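GTPase activator-like protein (Chaetomium thermophilum, PDB 6SSH) probably activates GTP hydrolysis by a small GTPase, the piece crystallised here being the TSC2-type Rap/Ran-GAP domain of a longer protein. Local coordinates at residues F48-L53 with I74-V78; I8-E12 with N23-S27; P114-D118 with V160-P164. One frame throughout, in Å; residues are numbered along the deposited sequence.

Interaction 1 of 3, residues F48-L53 with I74-V78; sequences FNTQGL and IVFHV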
ATOM      1  N   PHE A  48      12.789  16.074   3.181  1.00 18.48           N
ATOM      2  CA  PHE A  48      11.430  16.251   2.709  1.00 19.62           C
ATOM      3  C   PHE A  48      10.492  15.777   3.844  1.00 15.58           C
ATOM      4  O   PHE A  48      10.953  15.183   4.836  1.00 16.12           O
ATOM      5  CB  PHE A  48      11.182  15.437   1.423  1.00 18.17           C
ATOM      6  CG  PHE A  48      11.411  13.938   1.566  1.00 16.55           C
ATOM      7  CD1 PHE A  48      10.368  13.111   1.865  1.00 16.48           C
ATOM      8  CD2 PHE A  48      12.679  13.380   1.416  1.00 18.60           C
ATOM      9  CE1 PHE A  48      10.563  11.750   2.027  1.00 20.43           C
ATOM     10  CE2 PHE A  48      12.875  12.021   1.585  1.00 20.03           C
ATOM     11  CZ  PHE A  48      11.826  11.217   1.865  1.00 18.41           C
ATOM     12  N   ASN A  49       9.187  15.982   3.662  1.00 16.44           N
ATOM     13  CA  ASN A  49       8.184  15.550   4.627  1.00 14.86           C
ATOM     14  C   ASN A  49       8.005  14.036   4.513  1.00 14.18           C
ATOM     15  O   ASN A  49       7.474  13.553   3.525  1.00 13.93           O
ATOM     16  CB  ASN A  49       6.861  16.250   4.319  1.00 20.44           C
ATOM     17  CG  ASN A  49       5.767  15.966   5.358  1.00 25.41           C
ATOM     18  OD1 ASN A  49       5.811  14.993   6.086  1.00 18.70           O
ATOM     19  ND2 ASN A  49       4.725  16.796   5.362  1.00 32.36           N
ATOM     20  N   THR A  50       8.458  13.286   5.515  1.00 12.68           N
ATOM     21  CA  THR A  50       8.390  11.824   5.495  1.00 11.46           C
ATOM     22  C   THR A  50       7.080  11.253   6.038  1.00 10.79           C
ATOM     23  O   THR A  50       6.941  10.047   6.139  1.00 11.51           O
ATOM     24  CB  THR A  50       9.516  11.201   6.265  1.00 14.42           C
ATOM     25  OG1 THR A  50       9.393  11.615   7.631  1.00 13.97           O
ATOM     26  CG2 THR A  50      10.908  11.656   5.703  1.00 17.13           C
ATOM     27  N   GLN A  51       6.101  12.128   6.234  1.00 12.27           N
ATOM     28  CA  GLN A  51       4.770  11.689   6.600  1.00 11.48           C
ATOM     29  C   GLN A  51       4.785  10.691   7.730  1.00 11.58           C
ATOM     30  O   GLN A  51       4.072   9.689   7.749  1.00 12.25           O
ATOM     31  CB  GLN A  51       4.022  11.160   5.374  1.00 12.82           C
ATOM     32  CG  GLN A  51       3.827  12.185   4.292  1.00 12.88           C
ATOM     33  CD  GLN A  51       2.789  13.215   4.621  1.00 17.05           C
ATOM     34  OE1 GLN A  51       2.135  13.168   5.646  1.00 19.95           O
ATOM     35  NE2 GLN A  51       2.648  14.201   3.743  1.00 19.45           N
ATOM     36  N   GLY A  52       5.547  11.040   8.761  1.00 11.57           N
ATOM     37  CA  GLY A  52       5.572  10.258   9.976  1.00 11.55           C
ATOM     38  C   GLY A  52       6.664   9.203  10.066  1.00 10.26           C
ATOM     39  O   GLY A  52       6.908   8.609  11.117  1.00 12.46           O
ATOM     40  N   LEU A  53       7.309   8.864   8.961  1.00  9.25           N
ATOM     41  CA  LEU A  53       8.400   7.865   8.976  1.00  9.95           C
ATOM     42  C   LEU A  53       9.627   8.463   9.635  1.00 10.49           C
ATOM     43  O   LEU A  53      10.015   9.587   9.341  1.00 11.28           O
ATOM     44  CB  LEU A  53       8.723   7.397   7.544  1.00 10.11           C
ATOM     45  CG  LEU A  53       7.623   6.642   6.807  1.00  9.40           C
ATOM     46  CD1 LEU A  53       8.031   6.473   5.371  1.00  9.27           C
ATOM     47  CD2 LEU A  53       7.362   5.317   7.460  1.00 10.32           C
ATOM     48  N   ILE A  74       3.678  11.927  -2.859  1.00 12.65           N
ATOM     49  CA  ILE A  74       3.124  10.809  -2.085  1.00 11.76           C
ATOM     50  C   ILE A  74       4.291  10.121  -1.418  1.00 12.69           C
ATOM     51  O   ILE A  74       5.241   9.726  -2.068  1.00 12.71           O
ATOM     52  CB  ILE A  74       2.402   9.735  -2.958  1.00 13.27           C
ATOM     53  CG1 ILE A  74       1.408  10.383  -3.870  1.00 14.50           C
ATOM     54  CG2 ILE A  74       1.797   8.656  -2.080  1.00 15.14           C
ATOM     55  CD1 ILE A  74       0.856   9.352  -4.921  1.00 19.09           C
ATOM     56  N   VAL A  75       4.189   9.899  -0.102  1.00 10.72           N
ATOM     57  CA  VAL A  75       5.091   9.031   0.635  1.00 10.22           C
ATOM     58  C   VAL A  75       4.328   7.748   0.887  1.00 10.10           C
ATOM     59  O   VAL A  75       3.212   7.784   1.465  1.00 11.30           O
ATOM     60  CB  VAL A  75       5.529   9.645   1.952  1.00 11.38           C
ATOM     61  CG1 VAL A  75       6.397   8.667   2.741  1.00 13.21           C
ATOM     62  CG2 VAL A  75       6.298  10.924   1.707  1.00 13.97           C
ATOM     63  N   PHE A  76       4.890   6.624   0.451  1.00  9.63           N
ATOM     64  CA  PHE A  76       4.270   5.319   0.730  1.00  7.79           C
ATOM     65  C   PHE A  76       4.783   4.793   2.068  1.00  9.95           C
ATOM     66  O   PHE A  76       5.959   4.996   2.449  1.00 11.01           O
ATOM     67  CB  PHE A  76       4.551   4.334  -0.403  1.00  8.89           C
ATOM     68  CG  PHE A  76       3.875   4.753  -1.700  1.00  9.22           C
ATOM     69  CD1 PHE A  76       4.604   5.422  -2.665  1.00 10.23           C
ATOM     70  CD2 PHE A  76       2.498   4.579  -1.874  1.00 10.05           C
ATOM     71  CE1 PHE A  76       3.982   5.850  -3.852  1.00 11.14           C
ATOM     72  CE2 PHE A  76       1.892   4.990  -3.051  1.00 11.22           C
ATOM     73  CZ  PHE A  76       2.650   5.639  -4.011  1.00 11.01           C
ATOM     74  N   HIS A  77       3.870   4.152   2.785  1.00  8.60           N
ATOM     75  CA  HIS A  77       4.179   3.506   4.067  1.00  8.17           C
ATOM     76  C   HIS A  77       4.148   2.028   3.812  1.00  8.38           C
ATOM     77  O   HIS A  77       3.077   1.414   3.817  1.00  8.83           O
ATOM     78  CB  HIS A  77       3.197   3.864   5.153  1.00  7.65           C
ATOM     79  CG  HIS A  77       3.179   5.298   5.533  1.00  8.63           C
ATOM     80  ND1 HIS A  77       2.057   5.891   6.073  1.00  9.27           N
ATOM     81  CD2 HIS A  77       4.177   6.221   5.606  1.00 11.09           C
ATOM     82  CE1 HIS A  77       2.357   7.133   6.433  1.00 10.19           C
ATOM     83  NE2 HIS A  77       3.649   7.358   6.165  1.00 10.86           N
ATOM     84  N   VAL A  78       5.286   1.442   3.503  1.00  8.77           N
ATOM     85  CA  VAL A  78       5.386   0.085   2.959  1.00  8.16           C
ATOM     86  C   VAL A  78       5.740  -0.850   4.134  1.00  8.53           C
ATOM     87  O   VAL A  78       6.860  -0.815   4.625  1.00  8.65           O
ATOM     88  CB  VAL A  78       6.422  -0.028   1.870  1.00  8.64           C
ATOM     89  CG1 VAL A  78       6.405  -1.419   1.275  1.00 10.12           C
ATOM     90  CG2 VAL A  78       6.152   1.058   0.767  1.00  9.36           C
TER

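Interaction 2 of 3, residues I8-E12 with N23-S27; sequences IYIKE and NTMGS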
ATOM      1  N   ILE A   8       0.696  -2.748   1.755  1.00  9.94           N
ATOM      2  CA  ILE A   8       0.711  -3.917   2.644  1.00  9.34           C
ATOM      3  C   ILE A   8       0.729  -5.218   1.877  1.00 11.61           C
ATOM      4  O   ILE A   8      -0.227  -5.480   1.111  1.00 11.72           O
ATOM      5  CB  ILE A   8      -0.525  -3.938   3.546  1.00 10.21           C
ATOM      6  CG1 ILE A   8      -0.697  -2.607   4.310  1.00 11.82           C
ATOM      7  CG2 ILE A   8      -0.443  -5.111   4.522  1.00 13.05           C
ATOM      8  CD1 ILE A   8      -2.091  -2.403   4.908  1.00 15.03           C
ATOM      9  N   TYR A   9       1.748  -6.044   2.013  1.00 10.16           N
ATOM     10  CA  TYR A   9       1.843  -7.356   1.380  1.00  9.67           C
ATOM     11  C   TYR A   9       1.259  -8.427   2.273  1.00 11.91           C
ATOM     12  O   TYR A   9       1.659  -8.547   3.447  1.00 12.24           O
ATOM     13  CB  TYR A   9       3.319  -7.710   1.094  1.00 11.61           C
ATOM     14  CG  TYR A   9       3.456  -9.041   0.400  1.00 12.36           C
ATOM     15  CD1 TYR A   9       3.209  -9.168  -0.965  1.00 14.89           C
ATOM     16  CD2 TYR A   9       3.776 -10.199   1.081  1.00 12.81           C
ATOM     17  CE1 TYR A   9       3.288 -10.382  -1.598  1.00 14.63           C
ATOM     18  CE2 TYR A   9       3.864 -11.429   0.450  1.00 14.48           C
ATOM     19  CZ  TYR A   9       3.612 -11.545  -0.905  1.00 14.09           C
ATOM     20  OH  TYR A   9       3.702 -12.772  -1.490  1.00 15.93           O
ATOM     21  N   ILE A  10       0.327  -9.201   1.721  1.00 11.42           N
ATOM     22  CA  ILE A  10      -0.268 -10.351   2.403  1.00 13.65           C
ATOM     23  C   ILE A  10       0.258 -11.642   1.795  1.00 14.68           C
ATOM     24  O   ILE A  10       0.081 -11.861   0.593  1.00 15.83           O
ATOM     25  CB  ILE A  10      -1.791 -10.334   2.375  1.00 13.29           C
ATOM     26  CG1 ILE A  10      -2.336  -8.980   2.818  1.00 12.30           C
ATOM     27  CG2 ILE A  10      -2.297 -11.488   3.202  1.00 13.52           C
ATOM     28  CD1 ILE A  10      -3.850  -8.899   2.826  1.00 12.94           C
ATOM     29  N   LYS A  11       0.923 -12.467   2.595  1.00 14.08           N
ATOM     30  CA  LYS A  11       1.533 -13.708   2.143  1.00 15.61           C
ATOM     31  C   LYS A  11       0.492 -14.824   2.090  1.00 18.32           C
ATOM     32  O   LYS A  11      -0.504 -14.791   2.799  1.00 16.95           O
ATOM     33  CB  LYS A  11       2.709 -14.073   3.086  1.00 17.51           C
ATOM     34  CG  LYS A  11       3.630 -15.186   2.633  1.00 21.71           C
ATOM     35  CD  LYS A  11       4.852 -15.337   3.610  1.00 32.86           C
ATOM     36  CE  LYS A  11       4.478 -15.170   5.079  1.00 41.22           C
ATOM     37  NZ  LYS A  11       5.423 -15.899   5.994  1.00 46.30           N
ATOM     38  N   GLU A  12       0.789 -15.862   1.318  1.00 19.42           N
ATOM     39  CA  GLU A  12      -0.073 -17.018   1.204  1.00 21.67           C
ATOM     40  C   GLU A  12      -0.549 -17.547   2.555  1.00 18.60           C
ATOM     41  O   GLU A  12       0.279 -17.751   3.460  1.00 20.51           O
ATOM     42  CB  GLU A  12       0.685 -18.131   0.485  1.00 27.52           C
ATOM     43  CG  GLU A  12      -0.177 -19.374   0.220  1.00 36.36           C
ATOM     44  CD  GLU A  12       0.451 -20.302  -0.802  1.00 44.66           C
ATOM     45  OE1 GLU A  12       1.507 -20.888  -0.489  1.00 45.60           O
ATOM     46  OE2 GLU A  12      -0.123 -20.437  -1.904  1.00 50.88           O
ATOM     47  N   ASN A  23       5.456  -9.244   8.045  1.00 10.79           N
ATOM     48  CA  ASN A  23       6.190  -9.558   6.839  1.00 11.56           C
ATOM     49  C   ASN A  23       7.254  -8.514   6.544  1.00 11.00           C
ATOM     50  O   ASN A  23       7.026  -7.324   6.723  1.00 12.16           O
ATOM     51  CB  ASN A  23       5.250  -9.641   5.624  1.00 10.62           C
ATOM     52  CG  ASN A  23       4.217 -10.725   5.755  1.00 12.77           C
ATOM     53  OD1 ASN A  23       4.422 -11.746   6.390  1.00 14.18           O
ATOM     54  ND2 ASN A  23       3.097 -10.554   5.076  1.00 11.84           N
ATOM     55  N   THR A  24       8.425  -9.004   6.087  1.00 14.35           N
ATOM     56  CA  THR A  24       9.519  -8.117   5.727  1.00 13.47           C
ATOM     57  C   THR A  24       9.977  -8.239   4.285  1.00 13.48           C
ATOM     58  O   THR A  24      10.983  -7.675   3.895  1.00 14.41           O
ATOM     59  CB  THR A  24      10.729  -8.288   6.569  1.00 17.95           C
ATOM     60  OG1 THR A  24      11.091  -9.628   6.466  1.00 20.92           O
ATOM     61  CG2 THR A  24      10.422  -7.875   8.056  1.00 24.19           C
ATOM     62  N   MET A  25       9.187  -8.929   3.478  1.00 13.81           N
ATOM     63  CA  MET A  25       9.410  -8.975   2.033  1.00 15.13           C
ATOM     64  C   MET A  25       8.156  -9.546   1.420  1.00 14.98           C
ATOM     65  O   MET A  25       7.300 -10.121   2.078  1.00 15.74           O
ATOM     66  CB  MET A  25      10.621  -9.818   1.754  1.00 19.71           C
ATOM     67  CG  MET A  25      10.383 -11.201   2.070  1.00 19.52           C
ATOM     68  SD  MET A  25      11.807 -12.281   1.669  1.00 31.56           S
ATOM     69  CE  MET A  25      12.370 -11.579   0.109  1.00 38.71           C
ATOM     70  N   GLY A  26       8.051  -9.351   0.118  1.00 14.64           N
ATOM     71  CA  GLY A  26       6.981  -9.882  -0.693  1.00 14.98           C
ATOM     72  C   GLY A  26       7.513 -10.710  -1.861  1.00 16.71           C
ATOM     73  O   GLY A  26       8.670 -11.134  -1.899  1.00 16.43           O
ATOM     74  N   SER A  27       6.674 -10.922  -2.867  1.00 15.38           N
ATOM     75  CA  SER A  27       7.054 -11.694  -4.044  1.00 16.10           C
ATOM     76  C   SER A  27       7.857 -10.839  -5.009  1.00 15.29           C
ATOM     77  O   SER A  27       7.849  -9.627  -4.929  1.00 14.58           O
ATOM     78  CB  SER A  27       5.792 -12.148  -4.776  1.00 15.73           C
ATOM     79  OG  SER A  27       5.164 -10.952  -5.284  1.00 15.97           O
TER
HETATM   80  O   HOH W   1       6.458 -13.544   6.886  1.00 30.76           O

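Interaction 3 of 3, residues P114-D118 with V160-P164; sequences PFRFD and VMSQP. With EDO (1,2-ethanediol), chain D.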
ATOM      1  N   PRO A 114     -10.094 -14.328  -0.339  1.00 27.07           N
ATOM      2  CA  PRO A 114     -10.638 -13.001  -0.611  1.00 26.02           C
ATOM      3  C   PRO A 114     -10.220 -12.039   0.491  1.00 21.67           C
ATOM      4  O   PRO A 114     -10.193 -12.384   1.680  1.00 23.49           O
ATOM      5  CB  PRO A 114     -12.156 -13.225  -0.560  1.00 31.05           C
ATOM      6  CG  PRO A 114     -12.316 -14.643  -0.840  1.00 33.69           C
ATOM      7  CD  PRO A 114     -11.165 -15.336  -0.181  1.00 31.56           C
ATOM      8  N   PHE A 115      -9.889 -10.819   0.089  1.00 23.24           N
ATOM      9  CA  PHE A 115      -9.494  -9.840   1.102  1.00 19.03           C
ATOM     10  C   PHE A 115     -10.676  -9.401   1.938  1.00 20.59           C
ATOM     11  O   PHE A 115     -11.719  -9.017   1.372  1.00 23.49           O
ATOM     12  CB  PHE A 115      -8.881  -8.606   0.434  1.00 21.25           C
ATOM     13  CG  PHE A 115      -8.499  -7.539   1.427  1.00 19.95           C
ATOM     14  CD1 PHE A 115      -7.446  -7.719   2.321  1.00 20.00           C
ATOM     15  CD2 PHE A 115      -9.222  -6.367   1.530  1.00 19.63           C
ATOM     16  CE1 PHE A 115      -7.128  -6.757   3.273  1.00 20.34           C
ATOM     17  CE2 PHE A 115      -8.879  -5.422   2.478  1.00 18.99           C
ATOM     18  CZ  PHE A 115      -7.853  -5.626   3.340  1.00 18.14           C
ATOM     19  N   ARG A 116     -10.552  -9.463   3.250  1.00 22.61           N
ATOM     20  CA  ARG A 116     -11.630  -9.063   4.149  1.00 23.55           C
ATOM     21  C   ARG A 116     -11.472  -7.591   4.504  1.00 21.73           C
ATOM     22  O   ARG A 116     -10.376  -7.150   4.930  1.00 21.78           O
ATOM     23  CB  ARG A 116     -11.615  -9.894   5.434  1.00 29.14           C
ATOM     24  CG  ARG A 116     -11.764 -11.373   5.175  1.00 38.22           C
ATOM     25  CD  ARG A 116     -12.947 -11.645   4.281  1.00 46.51           C
ATOM     26  NE  ARG A 116     -13.136 -13.053   3.976  1.00 54.21           N
ATOM     27  CZ  ARG A 116     -14.093 -13.501   3.171  1.00 50.12           C
ATOM     28  NH1 ARG A 116     -14.923 -12.640   2.605  1.00 44.23           N
ATOM     29  NH2 ARG A 116     -14.219 -14.803   2.941  1.00 51.84           N
ATOM     30  N   PHE A 117     -12.553  -6.838   4.416  1.00 21.58           N
ATOM     31  CA  PHE A 117     -12.490  -5.397   4.614  1.00 20.76           C
ATOM     32  C   PHE A 117     -12.076  -5.034   6.035  1.00 22.59           C
ATOM     33  O   PHE A 117     -11.457  -3.988   6.242  1.00 21.80           O
ATOM     34  CB  PHE A 117     -13.868  -4.778   4.276  1.00 24.69           C
ATOM     35  CG  PHE A 117     -13.861  -3.289   4.296  1.00 22.73           C
ATOM     36  CD1 PHE A 117     -13.247  -2.568   3.284  1.00 22.54           C
ATOM     37  CD2 PHE A 117     -14.504  -2.602   5.305  1.00 24.95           C
ATOM     38  CE1 PHE A 117     -13.228  -1.182   3.297  1.00 22.56           C
ATOM     39  CE2 PHE A 117     -14.504  -1.206   5.328  1.00 27.29           C
ATOM     40  CZ  PHE A 117     -13.855  -0.500   4.326  1.00 25.18           C
ATOM     41  N   ASP A 118     -12.335  -5.910   7.001  1.00 21.81           N
ATOM     42  CA  ASP A 118     -12.050  -5.651   8.394  1.00 22.94           C
ATOM     43  C   ASP A 118     -10.692  -6.209   8.861  1.00 19.83           C
ATOM     44  O   ASP A 118     -10.430  -6.297  10.052  1.00 22.81           O
ATOM     45  CB  ASP A 118     -13.189  -6.169   9.289  1.00 26.74           C
ATOM     46  CG  ASP A 118     -13.339  -7.662   9.239  1.00 35.04           C
ATOM     47  OD1 ASP A 118     -12.709  -8.323   8.399  1.00 37.09           O
ATOM     48  OD2 ASP A 118     -14.131  -8.201  10.043  1.00 44.51           O
ATOM     49  N   VAL A 160     -11.343  -1.832  -5.756  1.00 18.19           N
ATOM     50  CA  VAL A 160     -11.368  -0.834  -4.703  1.00 15.97           C
ATOM     51  C   VAL A 160     -12.449  -1.260  -3.734  1.00 18.88           C
ATOM     52  O   VAL A 160     -13.604  -1.604  -4.152  1.00 21.14           O
ATOM     53  CB  VAL A 160     -11.584   0.574  -5.254  1.00 18.43           C
ATOM     54  CG1 VAL A 160     -11.737   1.640  -4.146  1.00 23.38           C
ATOM     55  CG2 VAL A 160     -10.526   0.941  -6.203  1.00 20.18           C
ATOM     56  N   MET A 161     -12.133  -1.252  -2.440  1.00 16.41           N
ATOM     57  CA  MET A 161     -13.079  -1.580  -1.377  1.00 16.81           C
ATOM     58  C   MET A 161     -13.121  -0.414  -0.437  1.00 18.62           C
ATOM     59  O   MET A 161     -12.077   0.015   0.026  1.00 18.12           O
ATOM     60  CB  MET A 161     -12.682  -2.835  -0.616  1.00 18.14           C
ATOM     61  CG  MET A 161     -12.705  -4.068  -1.456  1.00 24.58           C
ATOM     62  SD  MET A 161     -12.237  -5.524  -0.544  1.00 28.59           S
ATOM     63  CE  MET A 161     -13.271  -5.484   0.899  1.00 38.18           C
ATOM     64  N   SER A 162     -14.272   0.168  -0.183  1.00 17.31           N
ATOM     65  CA  SER A 162     -14.327   1.365   0.661  1.00 18.12           C
ATOM     66  C   SER A 162     -15.461   1.314   1.641  1.00 18.20           C
ATOM     67  O   SER A 162     -16.407   0.495   1.507  1.00 20.68           O
ATOM     68  CB  SER A 162     -14.458   2.620  -0.193  1.00 17.07           C
ATOM     69  OG  SER A 162     -15.666   2.597  -0.953  1.00 20.59           O
ATOM     70  N   GLN A 163     -15.401   2.189   2.642  1.00 16.66           N
ATOM     71  CA  GLN A 163     -16.501   2.282   3.607  1.00 19.41           C
ATOM     72  C   GLN A 163     -17.846   2.517   2.922  1.00 17.70           C
ATOM     73  O   GLN A 163     -17.929   3.101   1.842  1.00 19.48           O
ATOM     74  CB  GLN A 163     -16.260   3.464   4.532  1.00 19.93           C
ATOM     75  CG  GLN A 163     -15.041   3.376   5.354  1.00 22.08           C
ATOM     76  CD  GLN A 163     -15.181   2.419   6.446  1.00 28.77           C
ATOM     77  OE1 GLN A 163     -16.270   1.921   6.712  1.00 30.65           O
ATOM     78  NE2 GLN A 163     -14.079   2.163   7.142  1.00 26.94           N
ATOM     79  N   PRO A 164     -18.960   2.128   3.563  1.00 20.02           N
ATOM     80  CA  PRO A 164     -20.263   2.446   2.978  1.00 19.68           C
ATOM     81  C   PRO A 164     -20.479   3.955   2.843  1.00 20.50           C
ATOM     82  O   PRO A 164     -20.115   4.674   3.775  1.00 23.24           O
ATOM     83  CB  PRO A 164     -21.260   1.884   3.993  1.00 23.70           C
ATOM     84  CG  PRO A 164     -20.478   0.841   4.746  1.00 23.54           C
ATOM     85  CD  PRO A 164     -19.053   1.291   4.764  1.00 22.44           C
TER
HETATM   86  C1  EDO D 303      -6.894 -12.322   3.539  1.00 27.42           C
HETATM   87  O1  EDO D 303      -6.935 -13.588   4.184  1.00 33.38           O
HETATM   88  C2  EDO D 303      -7.004 -11.296   4.636  1.00 26.76           C
HETATM   89  O2  EDO D 303      -7.967 -10.328   4.288  1.00 28.11           O

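Interaction 1 of 3, residues F48-L53 with I74-V78
A compact turn is laid against the side chains of an inner strand of the sheet here, with no backbone-to-backbone bond between the two. Residues T50-L53 form a type I' beta turn, closed by L53 N to T50 O at 3.1 Å. T50 OG1 also binds L53 O (2.7 Å), and N49 opens the turn with an Asx turn of its own, its OD1 accepting from Q51 N at 2.9 Å. G52 occupies the third turn position with phi at 94°, where a CB would be pressed against the carbonyl oxygen of Q51.

A single hydrogen bond joins the segments. H77 NE2 donates to Q51 O at 2.8 Å, so the imidazole reads the backbone of the turn, while its ND1 is hydrogen-bonded to D102.

Van der Waals packing supplies the rest, and V75 is its centre. Its CG2 touches Q51 CG (3.8 Å), lies against the backbone carbonyl N49 O (3.4 Å) and approaches the edge of the F48 ring more loosely, at 4.4 Å from CE1. Its CG1 meets L53 CD1 at 3.8 Å. L53 leans on the histidine as well, CG lying 3.7 Å from H77 CD2.

Strand 73-78 is already paired with strands 2-10 and 63-68, so the loop covers a face of the sheet. H77 in turn meets the ring of H98 on helix 93-99. That helix and the residues following it probably correspond to the catalytic helix region of Rap/Ran-GAP domains, from which the asparagine thumb of this family is presented to the GTPase.

Interaction 2 of 3, residues I8-E12 with N23-S27
Y9 gives up more surface to this contact than any other residue of the two segments. Its CA-to-CB bond points toward the loop, and the ring receives G26 over one face: G26 CA stands 3.5 Å from the ring centroid, only 5° off the normal, a textbook CH-pi contact. So close an approach depends on the missing side chain, since a CB on G26 would fall about 2.9 Å from Y9 CD1 and clash. The backbone on both sides of the glycine follows the ring, with M25 O 3.7 Å from Y9 CD2 and S27 N 3.7 Å from Y9 CE1.

N23 comes second. Its amide ND2 donates to Y9 O (3.0 Å, 148°), tying the start of the loop to the end of the strand, and is also hydrogen-bonded to Q14, which binds K11 N as well. On the other side of the amide, a water donates to N23 OD1 (2.8 Å) and accepts from K11 NZ (2.7 Å), bridging the exposed K11 to N23.

The loop links two helices. I8 and I10 pack on I20 of helix 17-21, I10 pointing away from the loop, whereas Y9 meets the ring of Y30 on helix 28-37, whose N-cap is S27. Alongside, strand 104-109 pairs with strand 2-10, bringing W108 against Y9, and D110 just beyond it takes the Y9 hydroxyl in a hydrogen bond.

Interaction 3 of 3, residues P114-D118 with V160-P164
Contact begins one residue into the strand segment, at M161, since V160 stays out of reach. The M161 CA-to-CB bond points toward the loop, and the side chain touches two phenylalanines. Its SD lies at the edge of the F115 ring, 3.8 Å from CD2 and 5.1 Å from the ring centroid, a Met-aromatic contact made almost in the ring plane, while its CE packs 3.5 Å from F117 CB. S162 turns its side chain away and offers only backbone, S162 C lying 3.6 Å from F117 CZ. At Q163 the F117 ring tip meets both main chain and side chain: CZ is 3.5 Å from Q163 N and 3.8 Å from Q163 CD, the amide being held by a bond from NE2 to N125 O. No hydrogen bond crosses the contact. Near the loop's start a 1,2-ethanediol, probably from the crystallisation liquor, accepts from R116 N through O2 at 2.9 Å.

In the sheet, strand 127-134 lies between strand 104-109, which the loop follows, and strand 155-162. Y128 bonds to M161 through the backbone, and its ring meets both F115 and F117. The loop thus crosses over strand 127-134 to reach the next strand.

In the fold
From the N terminus the three contacts close in series, none nested within or crossing another. Interaction 2 comes first, closing a short excursion through helix 17-21 and setting the start of helix 28-37 against strand 2-10. Interaction 1 follows, bringing the long loop after strand 39-42 onto strand 73-78, the sheet neighbour of strand 2-10. Interaction 3 closes the longest loop, over strand 127-134, near the other end of the same sheet. Interactions 1 and 3 lie on opposite sides of the chain's centre, about 24 Å apart between centres. Interactions 2 and 3 meet, I10 CD1 packing 3.8 Å from F115 CD1, which sets the end of strand 2-10 against the loop following its neighbour, strand 104-109.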